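PDB 2IMQ: nitrophorin Cim l NP from Cimex lectularius, which carries nitric oxide on a heme in the saliva of the bed bug and delivers it to the bitten victim, whose blood vessels then dilate. Local coordinates for residues N63-L68 with T87-E92; T74-T79 with K93-N98; K101-I106 with N126-F131. One frame throughout, in Å; residues are numbered along the deposited sequence.

Contact 1 of 3, residues N63-L68 with T87-E92. With HEM (protoporphyrin IX containing Fe), chain B.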
loop_
_atom_site.group_PDB
_atom_site.type_symbol
_atom_site.label_atom_id
_atom_site.label_comp_id
_atom_site.label_asym_id
_atom_site.label_seq_id
_atom_site.Cartn_x
_atom_site.Cartn_y
_atom_site.Cartn_z
ATOM N N ASN A 63 18.031 -2.435 -9.364
ATOM C CA ASN A 63 18.231 -1.448 -8.294
ATOM C C ASN A 63 17.656 -1.854 -6.959
ATOM O O ASN A 63 18.261 -1.620 -5.915
ATOM C CB ASN A 63 17.701 -0.078 -8.695
ATOM C CG ASN A 63 18.375 0.460 -9.973
ATOM O OD1 ASN A 63 19.464 0.044 -10.309
ATOM N ND2 ASN A 63 17.700 1.342 -10.686
ATOM N N PHE A 64 16.482 -2.478 -6.975
ATOM C CA PHE A 64 15.944 -2.991 -5.729
ATOM C C PHE A 64 16.808 -4.116 -5.191
ATOM O O PHE A 64 17.154 -4.118 -3.989
ATOM C CB PHE A 64 14.486 -3.440 -5.846
ATOM C CG PHE A 64 13.509 -2.314 -5.716
ATOM C CD1 PHE A 64 13.068 -1.639 -6.845
ATOM C CD2 PHE A 64 13.091 -1.904 -4.464
ATOM C CE1 PHE A 64 12.148 -0.608 -6.713
ATOM C CE2 PHE A 64 12.187 -0.845 -4.301
ATOM C CZ PHE A 64 11.739 -0.208 -5.430
ATOM N N GLN A 65 17.208 -5.031 -6.081
ATOM C CA GLN A 65 17.986 -6.205 -5.614
ATOM C C GLN A 65 19.383 -5.751 -5.158
ATOM O O GLN A 65 19.847 -6.188 -4.124
ATOM C CB GLN A 65 18.017 -7.339 -6.660
ATOM C CG GLN A 65 16.691 -7.778 -7.262
ATOM C CD GLN A 65 15.886 -8.841 -6.536
ATOM O OE1 GLN A 65 15.607 -8.743 -5.329
ATOM N NE2 GLN A 65 15.403 -9.831 -7.323
ATOM N N SER A 66 20.014 -4.825 -5.876
ATOM C CA SER A 66 21.279 -4.223 -5.431
ATOM C C SER A 66 21.224 -3.659 -4.013
ATOM O O SER A 66 22.088 -3.972 -3.187
ATOM C CB SER A 66 21.743 -3.101 -6.401
ATOM O OG SER A 66 22.066 -3.659 -7.672
ATOM N N LEU A 67 20.213 -2.844 -3.702
ATOM C CA LEU A 67 20.146 -2.226 -2.381
ATOM C C LEU A 67 19.793 -3.242 -1.299
ATOM O O LEU A 67 20.393 -3.252 -0.214
ATOM C CB LEU A 67 19.140 -1.083 -2.390
ATOM C CG LEU A 67 18.752 -0.607 -0.984
ATOM C CD1 LEU A 67 19.926 0.093 -0.312
ATOM C CD2 LEU A 67 17.500 0.291 -1.027
ATOM N N LEU A 68 18.839 -4.110 -1.589
ATOM C CA LEU A 68 18.246 -4.914 -0.528
ATOM C C LEU A 68 18.993 -6.189 -0.164
ATOM O O LEU A 68 19.033 -6.572 1.008
ATOM C CB LEU A 68 16.767 -5.181 -0.824
ATOM C CG LEU A 68 15.898 -3.899 -0.782
ATOM C CD1 LEU A 68 14.522 -4.263 -1.268
ATOM C CD2 LEU A 68 15.903 -3.234 0.601
ATOM N N THR A 87 5.446 -6.335 -4.174
ATOM C CA THR A 87 6.678 -7.048 -3.846
ATOM C C THR A 87 6.768 -7.129 -2.337
ATOM O O THR A 87 6.568 -6.125 -1.652
ATOM C CB THR A 87 7.882 -6.327 -4.437
ATOM O OG1 THR A 87 7.679 -6.117 -5.837
ATOM C CG2 THR A 87 9.137 -7.180 -4.270
ATOM N N VAL A 88 7.186 -8.303 -1.816
ATOM C CA VAL A 88 7.409 -8.483 -0.407
ATOM C C VAL A 88 8.834 -9.001 -0.199
ATOM O O VAL A 88 9.208 -9.977 -0.851
ATOM C CB VAL A 88 6.371 -9.446 0.223
ATOM C CG1 VAL A 88 6.599 -9.541 1.677
ATOM C CG2 VAL A 88 4.945 -8.922 -0.046
ATOM N N TYR A 89 9.557 -8.353 0.697
ATOM C CA TYR A 89 10.904 -8.746 1.091
ATOM C C TYR A 89 10.894 -9.073 2.569
ATOM O O TYR A 89 10.169 -8.475 3.370
ATOM C CB TYR A 89 11.883 -7.576 0.883
ATOM C CG TYR A 89 11.995 -7.070 -0.493
ATOM C CD1 TYR A 89 11.236 -5.998 -0.902
ATOM C CD2 TYR A 89 12.857 -7.631 -1.409
ATOM C CE1 TYR A 89 11.347 -5.495 -2.181
ATOM C CE2 TYR A 89 12.977 -7.129 -2.687
ATOM C CZ TYR A 89 12.211 -6.034 -3.082
ATOM O OH TYR A 89 12.277 -5.558 -4.363
ATOM N N CYS A 90 11.761 -10.035 2.955
ATOM C CA CYS A 90 11.915 -10.342 4.351
ATOM C C CYS A 90 13.371 -10.626 4.624
ATOM O O CYS A 90 14.043 -11.168 3.764
ATOM C CB CYS A 90 11.064 -11.556 4.718
ATOM S SG CYS A 90 11.064 -12.091 6.485
ATOM N N LEU A 91 13.848 -10.246 5.791
ATOM C CA LEU A 91 15.248 -10.599 6.144
ATOM C C LEU A 91 15.405 -12.102 6.077
ATOM O O LEU A 91 14.598 -12.853 6.636
ATOM C CB LEU A 91 15.627 -10.050 7.504
ATOM C CG LEU A 91 15.843 -8.533 7.630
ATOM C CD1 LEU A 91 16.061 -8.160 9.045
ATOM C CD2 LEU A 91 16.933 -8.014 6.742
ATOM N N GLU A 92 16.435 -12.528 5.356
ATOM C CA GLU A 92 16.703 -13.944 5.169
ATOM C C GLU A 92 16.814 -14.710 6.496
ATOM O O GLU A 92 16.411 -15.853 6.575
ATOM C CB GLU A 92 17.992 -14.085 4.359
ATOM C CG GLU A 92 18.559 -15.487 4.288
ATOM C CD GLU A 92 17.608 -16.480 3.679
ATOM O OE1 GLU A 92 16.823 -16.067 2.787
ATOM O OE2 GLU A 92 17.650 -17.660 4.106
HETATM C CHA HEM B . 9.619 -5.250 -10.721
HETATM C CHB HEM B . 8.843 -1.266 -8.070
HETATM C CHC HEM B . 7.440 1.083 -12.030
HETATM C CHD HEM B . 7.880 -2.881 -14.642
HETATM C C1A HEM B . 9.574 -4.395 -9.658
HETATM C C2A HEM B . 9.975 -4.685 -8.301
HETATM C C3A HEM B . 9.715 -3.568 -7.575
HETATM C C4A HEM B . 9.188 -2.560 -8.449
HETATM C CMA HEM B . 10.002 -3.385 -6.096
HETATM C CAA HEM B . 10.586 -5.997 -7.757
HETATM C CBA HEM B . 12.114 -5.724 -7.793
HETATM C CGA HEM B . 12.908 -6.950 -7.365
HETATM O O1A HEM B . 13.074 -7.856 -8.180
HETATM O O2A HEM B . 13.433 -6.992 -6.225
HETATM C C1B HEM B . 8.416 -0.296 -8.921
HETATM C C2B HEM B . 8.116 1.064 -8.543
HETATM C C3B HEM B . 7.733 1.729 -9.627
HETATM C C4B HEM B . 7.791 0.810 -10.734
HETATM C CMB HEM B . 8.282 1.438 -7.113
HETATM C CAB HEM B . 7.291 3.177 -9.763
HETATM C CBB HEM B . 7.628 4.095 -8.846
HETATM C C1C HEM B . 7.459 0.270 -13.125
HETATM C C2C HEM B . 7.030 0.594 -14.462
HETATM C C3C HEM B . 7.223 -0.503 -15.188
HETATM C C4C HEM B . 7.631 -1.567 -14.325
HETATM C CMC HEM B . 6.648 1.979 -14.995
HETATM C CAC HEM B . 6.959 -0.659 -16.679
HETATM C CBC HEM B . 5.752 -0.468 -17.207
HETATM C C1D HEM B . 8.336 -3.877 -13.807
HETATM C C2D HEM B . 8.495 -5.252 -14.213
HETATM C C3D HEM B . 9.056 -5.969 -13.028
HETATM C C4D HEM B . 9.167 -4.987 -11.982
HETATM C CMD HEM B . 8.202 -5.847 -15.591
HETATM C CAD HEM B . 9.375 -7.474 -13.015
HETATM C CBD HEM B . 10.580 -7.653 -13.925
HETATM C CGD HEM B . 11.188 -9.007 -13.727
HETATM O O1D HEM B . 12.205 -9.289 -14.440
HETATM O O2D HEM B . 10.649 -9.769 -12.872
HETATM N NA HEM B . 9.111 -3.086 -9.738
HETATM N NB HEM B . 8.184 -0.429 -10.262
HETATM N NC HEM B . 7.784 -1.053 -13.075
HETATM N ND HEM B . 8.723 -3.773 -12.476
HETATM FE FE HEM B . 8.584 -2.048 -11.430
#
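At one wall of the heme pocket, Phe64 and Leu68 of the helix that also supplies the proximal ligand, Cys60, meet Tyr89 of a strand in the six-stranded sheet. The contact is carried by the tyrosine, whose ring projects from the strand toward the helix, the segment axes being 11.6 Å apart and running at only 15° to each other. Leu68 comes down on one face of that ring: its CD1 methyl lies 3.4 Å from the ring centroid of Tyr89 and 9° off the normal, a close CH-pi contact almost centred over the face. Farther out along the ring, the phenol oxygen OH of Tyr89 comes to 3.4 Å from CB of Phe64, the two side chains crossing at about a right angle. A chi1 of -60° directs the Tyr89 ring to one propionate of the heme, that of O1A and O2A, and OH of Tyr89 donates a hydrogen bond of 2.6 Å to O2A, which lies in the plane of the phenol ring at its edge. Phe64 serves the same cofactor differently: the heme methyl CMA sits over the centre of one face of its ring, 3.6 Å from CE1 of Phe64. The tyrosine thus gives the propionate a buried donor, while the phenylalanine packs on the porphyrin rim. Thr87, two residues earlier on the strand, adds OG1 at 3.5 Å from CAA of the heme. Around this core, Leu68 also touches Leu29 of helix 26-29 and Tyr73 of strand 73-80, and the backbone of Tyr89 pairs with Ile40 of strand 39-46.

Contact 2 of 3, residues T74-T79 with K93-N98. With HEM (protoporphyrin IX containing Fe), chain B.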
loop_
_atom_site.group_PDB
_atom_site.type_symbol
_atom_site.label_atom_id
_atom_site.label_comp_id
_atom_site.label_asym_id
_atom_site.label_seq_id
_atom_site.Cartn_x
_atom_site.Cartn_y
_atom_site.Cartn_z
ATOM N N THR A 74 15.637 -11.111 1.487
ATOM C CA THR A 74 15.252 -12.015 0.468
ATOM C C THR A 74 13.920 -11.488 -0.129
ATOM O O THR A 74 13.013 -11.206 0.612
ATOM C CB THR A 74 15.032 -13.405 1.135
ATOM O OG1 THR A 74 16.300 -13.963 1.538
ATOM C CG2 THR A 74 14.466 -14.402 0.170
ATOM N N LYS A 75 13.800 -11.484 -1.447
ATOM C CA LYS A 75 12.519 -11.152 -2.112
ATOM C C LYS A 75 11.641 -12.410 -2.064
ATOM O O LYS A 75 11.987 -13.435 -2.682
ATOM C CB LYS A 75 12.728 -10.709 -3.547
ATOM C CG LYS A 75 11.401 -10.522 -4.287
ATOM C CD LYS A 75 11.609 -10.107 -5.699
ATOM C CE LYS A 75 12.046 -11.255 -6.563
ATOM N NZ LYS A 75 12.339 -10.759 -7.909
ATOM N N LEU A 76 10.586 -12.392 -1.256
ATOM C CA LEU A 76 9.643 -13.502 -1.180
ATOM C C LEU A 76 8.857 -13.632 -2.461
ATOM O O LEU A 76 8.630 -14.721 -2.972
ATOM C CB LEU A 76 8.739 -13.370 0.028
ATOM C CG LEU A 76 9.425 -13.438 1.374
ATOM C CD1 LEU A 76 8.451 -13.432 2.510
ATOM C CD2 LEU A 76 10.342 -14.669 1.465
ATOM N N LYS A 77 8.377 -12.508 -2.988
ATOM C CA LYS A 77 7.620 -12.528 -4.220
ATOM C C LYS A 77 7.511 -11.115 -4.815
ATOM O O LYS A 77 7.378 -10.127 -4.092
ATOM C CB LYS A 77 6.189 -13.028 -3.955
ATOM C CG LYS A 77 5.393 -13.361 -5.214
ATOM C CD LYS A 77 5.922 -14.622 -5.924
ATOM C CE LYS A 77 5.118 -14.937 -7.225
ATOM N NZ LYS A 77 4.805 -13.829 -8.187
ATOM N N ASN A 78 7.582 -11.032 -6.135
ATOM C CA ASN A 78 7.055 -9.899 -6.927
ATOM C C ASN A 78 5.963 -10.392 -7.803
ATOM O O ASN A 78 6.107 -11.464 -8.449
ATOM C CB ASN A 78 8.147 -9.282 -7.806
ATOM C CG ASN A 78 7.623 -8.310 -8.828
ATOM O OD1 ASN A 78 7.462 -8.641 -10.008
ATOM N ND2 ASN A 78 7.268 -7.115 -8.374
ATOM N N THR A 79 4.863 -9.634 -7.866
ATOM C CA THR A 79 3.753 -9.980 -8.701
ATOM C C THR A 79 3.365 -8.728 -9.446
ATOM O O THR A 79 3.169 -7.694 -8.816
ATOM C CB THR A 79 2.572 -10.441 -7.873
ATOM O OG1 THR A 79 2.951 -11.550 -7.074
ATOM C CG2 THR A 79 1.441 -10.904 -8.769
ATOM N N LYS A 93 17.312 -14.070 7.536
ATOM C CA LYS A 93 17.474 -14.748 8.831
ATOM C C LYS A 93 16.163 -15.261 9.466
ATOM O O LYS A 93 16.188 -16.107 10.328
ATOM C CB LYS A 93 18.242 -13.858 9.802
ATOM C CG LYS A 93 17.477 -12.667 10.267
ATOM C CD LYS A 93 18.121 -12.027 11.463
ATOM C CE LYS A 93 17.543 -10.658 11.708
ATOM N NZ LYS A 93 18.417 -9.843 12.578
ATOM N N HIS A 94 15.000 -14.785 9.017
ATOM C CA HIS A 94 13.739 -15.215 9.613
ATOM C C HIS A 94 13.120 -16.423 8.906
ATOM O O HIS A 94 12.126 -16.984 9.373
ATOM C CB HIS A 94 12.760 -14.047 9.563
ATOM C CG HIS A 94 13.210 -12.857 10.337
ATOM N ND1 HIS A 94 13.708 -12.934 11.621
ATOM C CD2 HIS A 94 13.180 -11.543 10.028
ATOM C CE1 HIS A 94 13.971 -11.721 12.066
ATOM N NE2 HIS A 94 13.640 -10.857 11.120
ATOM N N LEU A 95 13.659 -16.788 7.759
ATOM C CA LEU A 95 12.999 -17.721 6.867
ATOM C C LEU A 95 13.319 -19.182 7.209
ATOM O O LEU A 95 14.483 -19.548 7.358
ATOM C CB LEU A 95 13.367 -17.455 5.423
ATOM C CG LEU A 95 13.075 -16.017 4.951
ATOM C CD1 LEU A 95 13.374 -15.947 3.485
ATOM C CD2 LEU A 95 11.628 -15.520 5.228
ATOM N N ASP A 96 12.261 -19.972 7.383
ATOM C CA ASP A 96 12.373 -21.451 7.475
ATOM C C ASP A 96 11.571 -21.999 6.300
ATOM O O ASP A 96 10.324 -21.935 6.274
ATOM C CB ASP A 96 11.864 -21.969 8.816
ATOM C CG ASP A 96 11.956 -23.517 8.933
ATOM O OD1 ASP A 96 12.367 -24.174 7.960
ATOM O OD2 ASP A 96 11.605 -24.148 9.967
ATOM N N GLN A 97 12.263 -22.485 5.282
ATOM C CA GLN A 97 11.591 -22.946 4.072
ATOM C C GLN A 97 10.532 -24.013 4.300
ATOM O O GLN A 97 9.612 -24.162 3.488
ATOM C CB GLN A 97 12.600 -23.461 3.067
ATOM C CG GLN A 97 11.973 -24.047 1.796
ATOM C CD GLN A 97 12.953 -24.227 0.648
ATOM O OE1 GLN A 97 14.088 -24.711 0.843
ATOM N NE2 GLN A 97 12.509 -23.883 -0.571
ATOM N N ASN A 98 10.689 -24.789 5.365
ATOM C CA ASN A 98 9.742 -25.872 5.646
ATOM C C ASN A 98 8.374 -25.397 6.084
ATOM O O ASN A 98 7.386 -26.125 5.934
ATOM C CB ASN A 98 10.323 -26.830 6.712
ATOM C CG ASN A 98 11.456 -27.701 6.170
ATOM O OD1 ASN A 98 11.451 -28.091 5.002
ATOM N ND2 ASN A 98 12.440 -27.983 7.019
HETATM C CHA HEM B . 9.619 -5.250 -10.721
HETATM C CHB HEM B . 8.843 -1.266 -8.070
HETATM C CHC HEM B . 7.440 1.083 -12.030
HETATM C CHD HEM B . 7.880 -2.881 -14.642
HETATM C C1A HEM B . 9.574 -4.395 -9.658
HETATM C C2A HEM B . 9.975 -4.685 -8.301
HETATM C C3A HEM B . 9.715 -3.568 -7.575
HETATM C C4A HEM B . 9.188 -2.560 -8.449
HETATM C CMA HEM B . 10.002 -3.385 -6.096
HETATM C CAA HEM B . 10.586 -5.997 -7.757
HETATM C CBA HEM B . 12.114 -5.724 -7.793
HETATM C CGA HEM B . 12.908 -6.950 -7.365
HETATM O O1A HEM B . 13.074 -7.856 -8.180
HETATM O O2A HEM B . 13.433 -6.992 -6.225
HETATM C C1B HEM B . 8.416 -0.296 -8.921
HETATM C C2B HEM B . 8.116 1.064 -8.543
HETATM C C3B HEM B . 7.733 1.729 -9.627
HETATM C C4B HEM B . 7.791 0.810 -10.734
HETATM C CMB HEM B . 8.282 1.438 -7.113
HETATM C CAB HEM B . 7.291 3.177 -9.763
HETATM C CBB HEM B . 7.628 4.095 -8.846
HETATM C C1C HEM B . 7.459 0.270 -13.125
HETATM C C2C HEM B . 7.030 0.594 -14.462
HETATM C C3C HEM B . 7.223 -0.503 -15.188
HETATM C C4C HEM B . 7.631 -1.567 -14.325
HETATM C CMC HEM B . 6.648 1.979 -14.995
HETATM C CAC HEM B . 6.959 -0.659 -16.679
HETATM C CBC HEM B . 5.752 -0.468 -17.207
HETATM C C1D HEM B . 8.336 -3.877 -13.807
HETATM C C2D HEM B . 8.495 -5.252 -14.213
HETATM C C3D HEM B . 9.056 -5.969 -13.028
HETATM C C4D HEM B . 9.167 -4.987 -11.982
HETATM C CMD HEM B . 8.202 -5.847 -15.591
HETATM C CAD HEM B . 9.375 -7.474 -13.015
HETATM C CBD HEM B . 10.580 -7.653 -13.925
HETATM C CGD HEM B . 11.188 -9.007 -13.727
HETATM O O1D HEM B . 12.205 -9.289 -14.440
HETATM O O2D HEM B . 10.649 -9.769 -12.872
HETATM N NA HEM B . 9.111 -3.086 -9.738
HETATM N NB HEM B . 8.184 -0.429 -10.262
HETATM N NC HEM B . 7.784 -1.053 -13.075
HETATM N ND HEM B . 8.723 -3.773 -12.476
HETATM FE FE HEM B . 8.584 -2.048 -11.430
#
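Leu95, in the loop that leaves strand 84-91, reaches back to Thr74 and Leu76 at the beginning of strand 73-80. Its CB points toward the strand, and the branch continues in that direction because CG turns to the side of the backbone N (chi1 -56°), bringing both methyls to the contact. CD1 does most of the touching: it lies 3.8 Å from CG2 of Thr74, and CB of the threonine is equally near. The same CD1 is 3.9 Å from CD2 of Leu76. The second methyl of Leu95, CD2, stands 4.1 Å from CD2 of Leu76, the two leucine side chains running alongside in opposite senses. These are apolar van der Waals contacts; the hydroxyl OG1 of Thr74 is engaged instead in a hydrogen bond with OE1 of Glu92, just before the loop segment. Cys90, Leu100 and Ile124 also touch Leu95, so the methyls belong to a larger apolar patch.

On the strand, Lys75 points away from the loop and serves the heme. Its chain is extended as far as CD and bends at chi3 (76°), which brings NZ of Lys75 to 3.0 Å from the propionate oxygen O1A, a hydrogen bond that probably also gains from opposite charges. Asn78 follows on the pocket wall, its ND2 lying 3.6 Å from CAA of the heme and hydrogen-bonded to OG1 of Thr87. Leu76 and Lys77 stand together opposite the single residue Val88 of the adjacent strand 84-91, a classic beta bulge in the pairing of edge strand 73-80 with that strand; the Leu95 loop packs beside it, on Leu76.

Contact 3 of 3, residues K101-I106 with N126-F131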
loop_
_atom_site.group_PDB
_atom_site.type_symbol
_atom_site.label_atom_id
_atom_site.label_comp_id
_atom_site.label_asym_id
_atom_site.label_seq_id
_atom_site.Cartn_x
_atom_site.Cartn_y
_atom_site.Cartn_z
ATOM N N LYS A 101 5.443 -21.487 3.633
ATOM C CA LYS A 101 4.170 -21.558 2.918
ATOM C C LYS A 101 3.894 -20.240 2.154
ATOM O O LYS A 101 2.816 -19.606 2.267
ATOM C CB LYS A 101 3.045 -21.927 3.899
ATOM C CG LYS A 101 3.205 -23.329 4.516
ATOM C CD LYS A 101 3.334 -24.395 3.470
ATOM C CE LYS A 101 3.707 -25.753 4.096
ATOM N NZ LYS A 101 4.680 -26.468 3.203
ATOM N N ASN A 102 4.857 -19.865 1.340
ATOM C CA ASN A 102 4.768 -18.610 0.540
ATOM C C ASN A 102 3.731 -18.767 -0.576
ATOM O O ASN A 102 3.883 -19.639 -1.476
ATOM C CB ASN A 102 6.164 -18.338 -0.015
ATOM C CG ASN A 102 6.287 -17.001 -0.717
ATOM O OD1 ASN A 102 5.468 -16.105 -0.551
ATOM N ND2 ASN A 102 7.325 -16.864 -1.519
ATOM N N GLU A 103 2.683 -17.933 -0.574
ATOM C CA GLU A 103 1.595 -18.080 -1.529
ATOM C C GLU A 103 1.114 -16.714 -1.955
ATOM O O GLU A 103 1.016 -15.817 -1.123
ATOM C CB GLU A 103 0.440 -18.833 -0.889
ATOM C CG GLU A 103 0.715 -20.299 -0.568
ATOM C CD GLU A 103 1.157 -21.100 -1.780
ATOM O OE1 GLU A 103 2.013 -22.015 -1.634
ATOM O OE2 GLU A 103 0.636 -20.842 -2.872
ATOM N N THR A 104 0.787 -16.590 -3.227
ATOM C CA THR A 104 0.192 -15.355 -3.771
ATOM C C THR A 104 -1.016 -15.699 -4.607
ATOM O O THR A 104 -1.021 -16.719 -5.325
ATOM C CB THR A 104 1.205 -14.639 -4.648
ATOM O OG1 THR A 104 2.236 -14.085 -3.823
ATOM C CG2 THR A 104 0.603 -13.418 -5.336
ATOM N N ILE A 105 -2.082 -14.922 -4.475
ATOM C CA ILE A 105 -3.192 -14.987 -5.378
ATOM C C ILE A 105 -3.369 -13.646 -6.080
ATOM O O ILE A 105 -2.999 -12.584 -5.566
ATOM C CB ILE A 105 -4.539 -15.364 -4.646
ATOM C CG1 ILE A 105 -4.979 -14.261 -3.689
ATOM C CG2 ILE A 105 -4.444 -16.784 -3.985
ATOM C CD1 ILE A 105 -6.463 -14.153 -3.557
ATOM N N ILE A 106 -3.892 -13.720 -7.277
ATOM C CA ILE A 106 -4.318 -12.562 -8.003
ATOM C C ILE A 106 -5.814 -12.719 -8.201
ATOM O O ILE A 106 -6.299 -13.806 -8.596
ATOM C CB ILE A 106 -3.607 -12.499 -9.368
ATOM C CG1 ILE A 106 -2.107 -12.309 -9.200
ATOM C CG2 ILE A 106 -4.103 -11.354 -10.151
ATOM C CD1 ILE A 106 -1.312 -12.346 -10.478
ATOM N N ASN A 126 5.894 -19.268 12.935
ATOM C CA ASN A 126 4.566 -19.771 13.055
ATOM C C ASN A 126 3.446 -18.715 13.109
ATOM O O ASN A 126 2.364 -18.998 13.564
ATOM C CB ASN A 126 4.487 -20.682 14.278
ATOM C CG ASN A 126 3.358 -21.639 14.187
ATOM O OD1 ASN A 126 3.075 -22.168 13.109
ATOM N ND2 ASN A 126 2.658 -21.848 15.311
ATOM N N LYS A 127 3.727 -17.519 12.602
ATOM C CA LYS A 127 2.740 -16.447 12.442
ATOM C C LYS A 127 2.591 -16.125 10.975
ATOM O O LYS A 127 3.593 -15.983 10.273
ATOM C CB LYS A 127 3.202 -15.206 13.182
ATOM C CG LYS A 127 3.404 -15.360 14.660
ATOM C CD LYS A 127 2.136 -15.706 15.368
ATOM C CE LYS A 127 2.395 -16.189 16.795
ATOM N NZ LYS A 127 2.148 -17.646 16.871
ATOM N N ARG A 128 1.337 -15.979 10.536
ATOM C CA ARG A 128 1.037 -15.769 9.130
ATOM C C ARG A 128 0.818 -14.307 8.811
ATOM O O ARG A 128 0.017 -13.661 9.435
ATOM C CB ARG A 128 -0.162 -16.565 8.633
ATOM C CG ARG A 128 -0.275 -16.582 7.124
ATOM C CD ARG A 128 -0.424 -17.888 6.580
ATOM N NE ARG A 128 -0.478 -17.990 5.148
ATOM C CZ ARG A 128 0.478 -18.448 4.382
ATOM N NH1 ARG A 128 1.678 -18.734 4.890
ATOM N NH2 ARG A 128 0.260 -18.591 3.080
ATOM N N PHE A 129 1.616 -13.821 7.871
ATOM C CA PHE A 129 1.517 -12.446 7.314
ATOM C C PHE A 129 0.804 -12.480 5.981
ATOM O O PHE A 129 1.052 -13.366 5.173
ATOM C CB PHE A 129 2.914 -11.848 7.069
ATOM C CG PHE A 129 3.651 -11.477 8.299
ATOM C CD1 PHE A 129 4.262 -12.453 9.092
ATOM C CD2 PHE A 129 3.775 -10.160 8.675
ATOM C CE1 PHE A 129 4.957 -12.116 10.244
ATOM C CE2 PHE A 129 4.466 -9.811 9.809
ATOM C CZ PHE A 129 5.075 -10.815 10.597
ATOM N N SER A 130 -0.050 -11.480 5.722
ATOM C CA SER A 130 -0.647 -11.289 4.415
ATOM C C SER A 130 -0.534 -9.816 4.082
ATOM O O SER A 130 -0.831 -8.991 4.897
ATOM C CB SER A 130 -2.141 -11.711 4.375
ATOM O OG SER A 130 -2.306 -13.114 4.599
ATOM N N PHE A 131 -0.125 -9.599 2.863
ATOM C CA PHE A 131 -0.062 -8.269 2.230
ATOM C C PHE A 131 -0.927 -8.212 0.991
ATOM O O PHE A 131 -0.774 -9.031 0.088
ATOM C CB PHE A 131 1.381 -7.920 1.840
ATOM C CG PHE A 131 2.277 -7.730 3.023
ATOM C CD1 PHE A 131 2.850 -8.828 3.663
ATOM C CD2 PHE A 131 2.440 -6.488 3.588
ATOM C CE1 PHE A 131 3.637 -8.640 4.771
ATOM C CE2 PHE A 131 3.228 -6.307 4.688
ATOM C CZ PHE A 131 3.813 -7.386 5.299
#
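Arg128 extends its guanidinium end-on to the backbone carbonyl of Lys101, and both terminal nitrogens close on the one oxygen. NH2 of Arg128 is 2.9 Å from O of Lys101 and meets it nearly along the C=O axis. NH1 of Arg128, at 3.0 Å from the same oxygen, approaches from above the carbonyl plane. On the donor side, the acceptor lies in the guanidinium plane, so the fork is flat there and asymmetric on the acceptor side. The two N-H...O angles, 149° for NH2 and 142° for NH1, are bent as expected when two donors share one atom. A chi1 of -167° and a bend at chi2 carry the Arg128 side chain across to the loop residue.

Aliphatic carbons lie beside the fork. CB of Lys101 is 3.6 Å from NH1 of Arg128, though the rest of the lysine leads away. CB of Glu103 sits at the guanidinium edge, near its plane and 4.0 Å from NH2 of Arg128; the two side chains cross, and the carboxylate, 6.1 Å from OE1 of Glu103 to NH2 of Arg128, forms no salt bridge, although its charge may still favour the cation nearby.

Thr123 OG1 takes a further hydrogen bond from NH1. Strand 116-124 lies between strands 103-108 and 127-135 in the five-stranded sheet, pairing with Glu103 through Ser121 and with Phe129 through Phe122, so the arginine reaches past this intervening strand to the loop that leads into the edge strand 103-108.

In the fold
Contacts 1 and 2 share the six-stranded sheet, their centres about 10 Å apart. Contact 1 borders the heme directly, contact 2 through Lys75 and Asn78 of its strand, and between them they hold both oxygens of one propionate. They also pack together where CG2 of Thr87 is 3.4 Å from O of Lys77. Contact 3 lies on the other sheet of the DNase I-like beta-sandwich, away from the annotated heme site, its centre about 17 Å from that of contact 1 and about 10 Å from that of contact 2. It meets contact 2 where Leu76 O and Asn102 ND2 are 2.9 Å apart, probably a hydrogen bond, and where Thr79 packs on Thr104 and Ile106.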